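Local coordinates for protein alpha-1,3-glucanase (Streptomyces thermodiastaticus, PDB 7C7D) that probably hydrolyses alpha-1,3-glucan through its family GH87 catalytic unit, which pairs a beta-helix with a calcium-binding beta-domain, at residues L446-T460 and E484-P498. Sequence-based numbering, arbitrary orientation. Where two conformers were deposited one is given.
Sequences LAGTITVDGNTLVRT and EARVDITDTTITDSP
The Arg459 guanidinium carries Val458 CG1 over one face, offset toward the rim, and at its edge, in plane, a water that accepts from NH1 and donates to Asp496 OD2. Segments 446-460 and 484-498 are successive coils of a right-handed parallel beta-helix, as in pectate lyase-like proteins. Arg459 and Asp496 run side by side, CG of Arg459 3.8 Å from CB of Asp496, with guanidinium and carboxylate turned 35° apart; Arg459 NE forms a salt bridge with Asp424. The second guanidinium, that of Arg486, receives Asp488 OD2 at its edge, NE to OD2 2.9 Å, through the syn lone pair, and the same carboxylate oxygen lies against Thr449 CG2. Strands 449-453 and 486-490 run nearly parallel, and the pairing resumes in 456-458 with 492-495 after the chain turns; ten backbone hydrogen bonds join the coils from Gly448 to Arg459, Ile450 N to Arg486 O (2.7 Å) among them. Like residues stack in register, Thr456 beside Thr493 on the outer face, while Ile450 on Val487, Val452 on Ile489 and Leu457 on Ile494 build the hydrophobic interior, closed partly by Ile432 and Ile434. At the turn, Asn455 reaches strand 415-423, its OD1 taking the N-H of Asn420 and its ND2 giving to Val417 O; ND2 also donates to a water that bonds to Thr490 O and Thr492 OG1. Just before it, CG of Asp453 stands anti to the backbone N (chi1 176°), which swings OD1 across to accept from Thr490 OG1 at 2.6 Å. An alanine in place of Asp453 would remove this acceptor and is likely to leave the Thr490 hydroxyl without its mate, free to turn. OG1 meets OD1 on the anti side, 16° out of the carboxylate plane.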
# COMPACT_ATOMS: atom_id res chain seq x y z
N LEU A 446 10.06 -17.57 -9.40
CA LEU A 446 11.01 -17.23 -8.34
C LEU A 446 12.33 -17.97 -8.54
O LEU A 446 12.35 -19.17 -8.84
CB LEU A 446 10.41 -17.63 -6.99
CG LEU A 446 9.10 -16.94 -6.61
CD1 LEU A 446 8.37 -17.74 -5.53
CD2 LEU A 446 9.34 -15.51 -6.14
N ALA A 447 13.43 -17.24 -8.37
CA ALA A 447 14.76 -17.82 -8.55
C ALA A 447 15.73 -17.17 -7.57
O ALA A 447 15.53 -16.05 -7.10
CB ALA A 447 15.28 -17.64 -9.98
N GLY A 448 16.81 -17.89 -7.29
CA GLY A 448 17.83 -17.38 -6.39
C GLY A 448 17.37 -17.46 -4.96
O GLY A 448 16.90 -18.51 -4.51
N THR A 449 17.47 -16.35 -4.24
CA THR A 449 17.08 -16.26 -2.84
C THR A 449 16.04 -15.18 -2.69
O THR A 449 16.23 -14.05 -3.16
CB THR A 449 18.30 -15.93 -1.97
OG1 THR A 449 19.30 -16.94 -2.16
CG2 THR A 449 17.92 -15.89 -0.50
N ILE A 450 14.94 -15.51 -2.02
CA ILE A 450 13.93 -14.53 -1.66
C ILE A 450 14.07 -14.30 -0.16
O ILE A 450 13.85 -15.23 0.64
CB ILE A 450 12.51 -15.01 -2.00
CG1 ILE A 450 12.44 -15.59 -3.43
CG2 ILE A 450 11.52 -13.88 -1.80
CD1 ILE A 450 12.79 -14.60 -4.53
N THR A 451 14.44 -13.09 0.22
CA THR A 451 14.72 -12.74 1.60
C THR A 451 13.54 -11.94 2.14
O THR A 451 13.27 -10.83 1.68
CB THR A 451 16.00 -11.90 1.66
OG1 THR A 451 17.10 -12.66 1.14
CG2 THR A 451 16.31 -11.49 3.08
N VAL A 452 12.85 -12.50 3.12
CA VAL A 452 11.68 -11.88 3.72
C VAL A 452 12.01 -11.69 5.20
O VAL A 452 11.84 -12.61 6.00
CB VAL A 452 10.42 -12.73 3.52
CG1 VAL A 452 9.19 -12.04 4.09
CG2 VAL A 452 10.23 -13.06 2.03
N ASP A 453 12.50 -10.51 5.58
CA ASP A 453 13.13 -10.31 6.89
C ASP A 453 12.55 -9.11 7.62
O ASP A 453 12.44 -8.03 7.06
CB ASP A 453 14.63 -10.09 6.73
CG ASP A 453 15.31 -9.78 8.05
OD1 ASP A 453 15.32 -10.66 8.94
OD2 ASP A 453 15.80 -8.65 8.22
N GLY A 454 12.22 -9.30 8.90
CA GLY A 454 11.91 -8.15 9.74
C GLY A 454 10.57 -7.49 9.50
O GLY A 454 10.38 -6.34 9.89
N ASN A 455 9.63 -8.17 8.85
CA ASN A 455 8.34 -7.57 8.58
C ASN A 455 7.38 -7.79 9.74
O ASN A 455 7.48 -8.77 10.48
CB ASN A 455 7.74 -8.16 7.29
CG ASN A 455 8.64 -7.94 6.10
OD1 ASN A 455 8.68 -6.84 5.54
ND2 ASN A 455 9.39 -8.97 5.71
N THR A 456 6.44 -6.86 9.90
CA THR A 456 5.38 -6.94 10.90
C THR A 456 4.04 -6.89 10.20
O THR A 456 3.78 -5.97 9.41
CB THR A 456 5.51 -5.79 11.91
OG1 THR A 456 6.73 -5.96 12.63
CG2 THR A 456 4.36 -5.81 12.90
N LEU A 457 3.20 -7.88 10.48
CA LEU A 457 1.93 -8.11 9.79
C LEU A 457 0.82 -8.11 10.83
O LEU A 457 0.78 -9.00 11.69
CB LEU A 457 1.95 -9.44 9.05
CG LEU A 457 3.17 -9.70 8.16
CD1 LEU A 457 3.09 -11.07 7.51
CD2 LEU A 457 3.30 -8.62 7.10
N VAL A 458 -0.07 -7.12 10.75
CA VAL A 458 -1.07 -6.87 11.80
C VAL A 458 -2.46 -6.98 11.18
O VAL A 458 -2.80 -6.24 10.25
CB VAL A 458 -0.87 -5.48 12.42
CG1 VAL A 458 -1.89 -5.25 13.53
CG2 VAL A 458 0.56 -5.32 12.95
N ARG A 459 -3.27 -7.90 11.70
CA ARG A 459 -4.64 -8.10 11.21
C ARG A 459 -4.66 -8.35 9.70
O ARG A 459 -5.45 -7.75 8.96
CB ARG A 459 -5.56 -6.93 11.60
CG ARG A 459 -5.74 -6.78 13.12
CD ARG A 459 -6.67 -5.60 13.48
NE ARG A 459 -6.16 -4.36 12.90
CZ ARG A 459 -5.26 -3.57 13.48
NH1 ARG A 459 -4.82 -3.84 14.70
NH2 ARG A 459 -4.79 -2.51 12.84
N THR A 460 -3.78 -9.24 9.24
CA THR A 460 -3.69 -9.62 7.84
C THR A 460 -4.11 -11.07 7.64
O THR A 460 -4.02 -11.90 8.56
CB THR A 460 -2.29 -9.37 7.24
OG1 THR A 460 -1.33 -10.29 7.78
CG2 THR A 460 -1.84 -7.93 7.47
N GLU A 484 11.47 -22.98 -6.71
CA GLU A 484 12.84 -23.35 -7.03
C GLU A 484 13.86 -22.37 -6.47
O GLU A 484 15.07 -22.63 -6.57
CB GLU A 484 13.03 -23.51 -8.55
CG GLU A 484 11.99 -24.41 -9.21
CD GLU A 484 12.10 -25.88 -8.81
OE1 GLU A 484 13.03 -26.25 -8.07
OE2 GLU A 484 11.23 -26.67 -9.25
N ALA A 485 13.40 -21.27 -5.90
CA ALA A 485 14.25 -20.38 -5.13
C ALA A 485 14.35 -20.90 -3.70
O ALA A 485 13.56 -21.73 -3.25
CB ALA A 485 13.65 -18.98 -5.11
N ARG A 486 15.35 -20.40 -2.98
CA ARG A 486 15.36 -20.49 -1.53
C ARG A 486 14.55 -19.32 -0.98
O ARG A 486 14.71 -18.18 -1.42
CB ARG A 486 16.81 -20.39 -1.06
CG ARG A 486 17.04 -20.34 0.43
CD ARG A 486 18.50 -20.00 0.67
NE ARG A 486 18.86 -19.98 2.08
CZ ARG A 486 19.65 -20.87 2.66
NH1 ARG A 486 20.17 -21.86 1.94
NH2 ARG A 486 19.93 -20.78 3.95
N VAL A 487 13.65 -19.60 -0.03
CA VAL A 487 12.83 -18.56 0.57
C VAL A 487 13.13 -18.55 2.06
O VAL A 487 12.86 -19.53 2.76
CB VAL A 487 11.33 -18.77 0.30
CG1 VAL A 487 10.52 -17.65 0.92
CG2 VAL A 487 11.06 -18.87 -1.20
N ASP A 488 13.72 -17.45 2.53
CA ASP A 488 14.17 -17.31 3.91
C ASP A 488 13.29 -16.27 4.59
O ASP A 488 13.37 -15.08 4.26
CB ASP A 488 15.63 -16.87 3.96
CG ASP A 488 16.56 -17.90 3.38
OD1 ASP A 488 16.38 -19.09 3.66
OD2 ASP A 488 17.49 -17.51 2.65
N ILE A 489 12.47 -16.71 5.54
CA ILE A 489 11.49 -15.86 6.21
C ILE A 489 11.95 -15.71 7.65
O ILE A 489 11.82 -16.64 8.46
CB ILE A 489 10.08 -16.46 6.11
CG1 ILE A 489 9.68 -16.67 4.65
CG2 ILE A 489 9.08 -15.58 6.83
CD1 ILE A 489 8.56 -17.68 4.45
N THR A 490 12.49 -14.54 7.97
CA THR A 490 13.18 -14.34 9.24
C THR A 490 12.64 -13.13 9.98
O THR A 490 12.24 -12.13 9.38
CB THR A 490 14.69 -14.16 9.05
OG1 THR A 490 14.92 -13.08 8.14
CG2 THR A 490 15.31 -15.41 8.48
N ASP A 491 12.65 -13.24 11.31
CA ASP A 491 12.31 -12.14 12.21
C ASP A 491 10.98 -11.48 11.83
O ASP A 491 10.88 -10.27 11.65
CB ASP A 491 13.44 -11.13 12.32
CG ASP A 491 14.63 -11.69 13.07
OD1 ASP A 491 14.50 -12.78 13.67
OD2 ASP A 491 15.69 -11.05 13.06
N THR A 492 9.95 -12.31 11.73
CA THR A 492 8.62 -11.83 11.38
C THR A 492 7.77 -11.69 12.63
O THR A 492 7.73 -12.60 13.47
CB THR A 492 7.93 -12.81 10.42
OG1 THR A 492 8.81 -13.16 9.36
CG2 THR A 492 6.70 -12.16 9.81
N THR A 493 7.09 -10.56 12.76
CA THR A 493 6.11 -10.35 13.81
C THR A 493 4.73 -10.43 13.17
O THR A 493 4.45 -9.69 12.22
CB THR A 493 6.33 -8.98 14.47
OG1 THR A 493 7.64 -8.96 15.05
CG2 THR A 493 5.30 -8.71 15.55
N ILE A 494 3.90 -11.34 13.66
CA ILE A 494 2.56 -11.57 13.11
C ILE A 494 1.57 -11.46 14.26
O ILE A 494 1.62 -12.25 15.20
CB ILE A 494 2.44 -12.92 12.39
CG1 ILE A 494 3.50 -13.04 11.28
CG2 ILE A 494 1.04 -13.09 11.84
CD1 ILE A 494 3.46 -14.33 10.48
N THR A 495 0.69 -10.46 14.19
CA THR A 495 -0.13 -10.08 15.34
C THR A 495 -1.59 -9.97 14.93
O THR A 495 -1.92 -9.31 13.94
CB THR A 495 0.36 -8.73 15.88
OG1 THR A 495 1.75 -8.84 16.19
CG2 THR A 495 -0.42 -8.30 17.13
N ASP A 496 -2.46 -10.61 15.71
CA ASP A 496 -3.91 -10.44 15.58
C ASP A 496 -4.41 -10.86 14.20
O ASP A 496 -5.28 -10.22 13.60
CB ASP A 496 -4.34 -9.01 15.92
CG ASP A 496 -3.98 -8.61 17.34
OD1 ASP A 496 -3.80 -9.51 18.19
OD2 ASP A 496 -3.88 -7.40 17.63
N SER A 497 -3.87 -11.96 13.69
CA SER A 497 -4.31 -12.46 12.39
C SER A 497 -5.70 -13.05 12.53
O SER A 497 -5.95 -13.86 13.43
CB SER A 497 -3.38 -13.57 11.92
OG SER A 497 -2.04 -13.12 11.82
N PRO A 498 -6.65 -12.70 11.65
CA PRO A 498 -7.99 -13.28 11.78
C PRO A 498 -8.02 -14.76 11.48
O PRO A 498 -8.86 -15.48 12.05
CB PRO A 498 -8.84 -12.47 10.79
CG PRO A 498 -7.84 -11.89 9.82
CD PRO A 498 -6.59 -11.64 10.62
O HOH W 1 10.38 -21.03 -8.52
O HOH W 2 16.74 -20.76 -8.07
O HOH W 3 9.74 -11.12 7.76
O HOH W 4 9.55 -8.30 13.14
O HOH W 5 -1.55 -10.57 10.67
O HOH W 6 -5.78 -5.71 16.74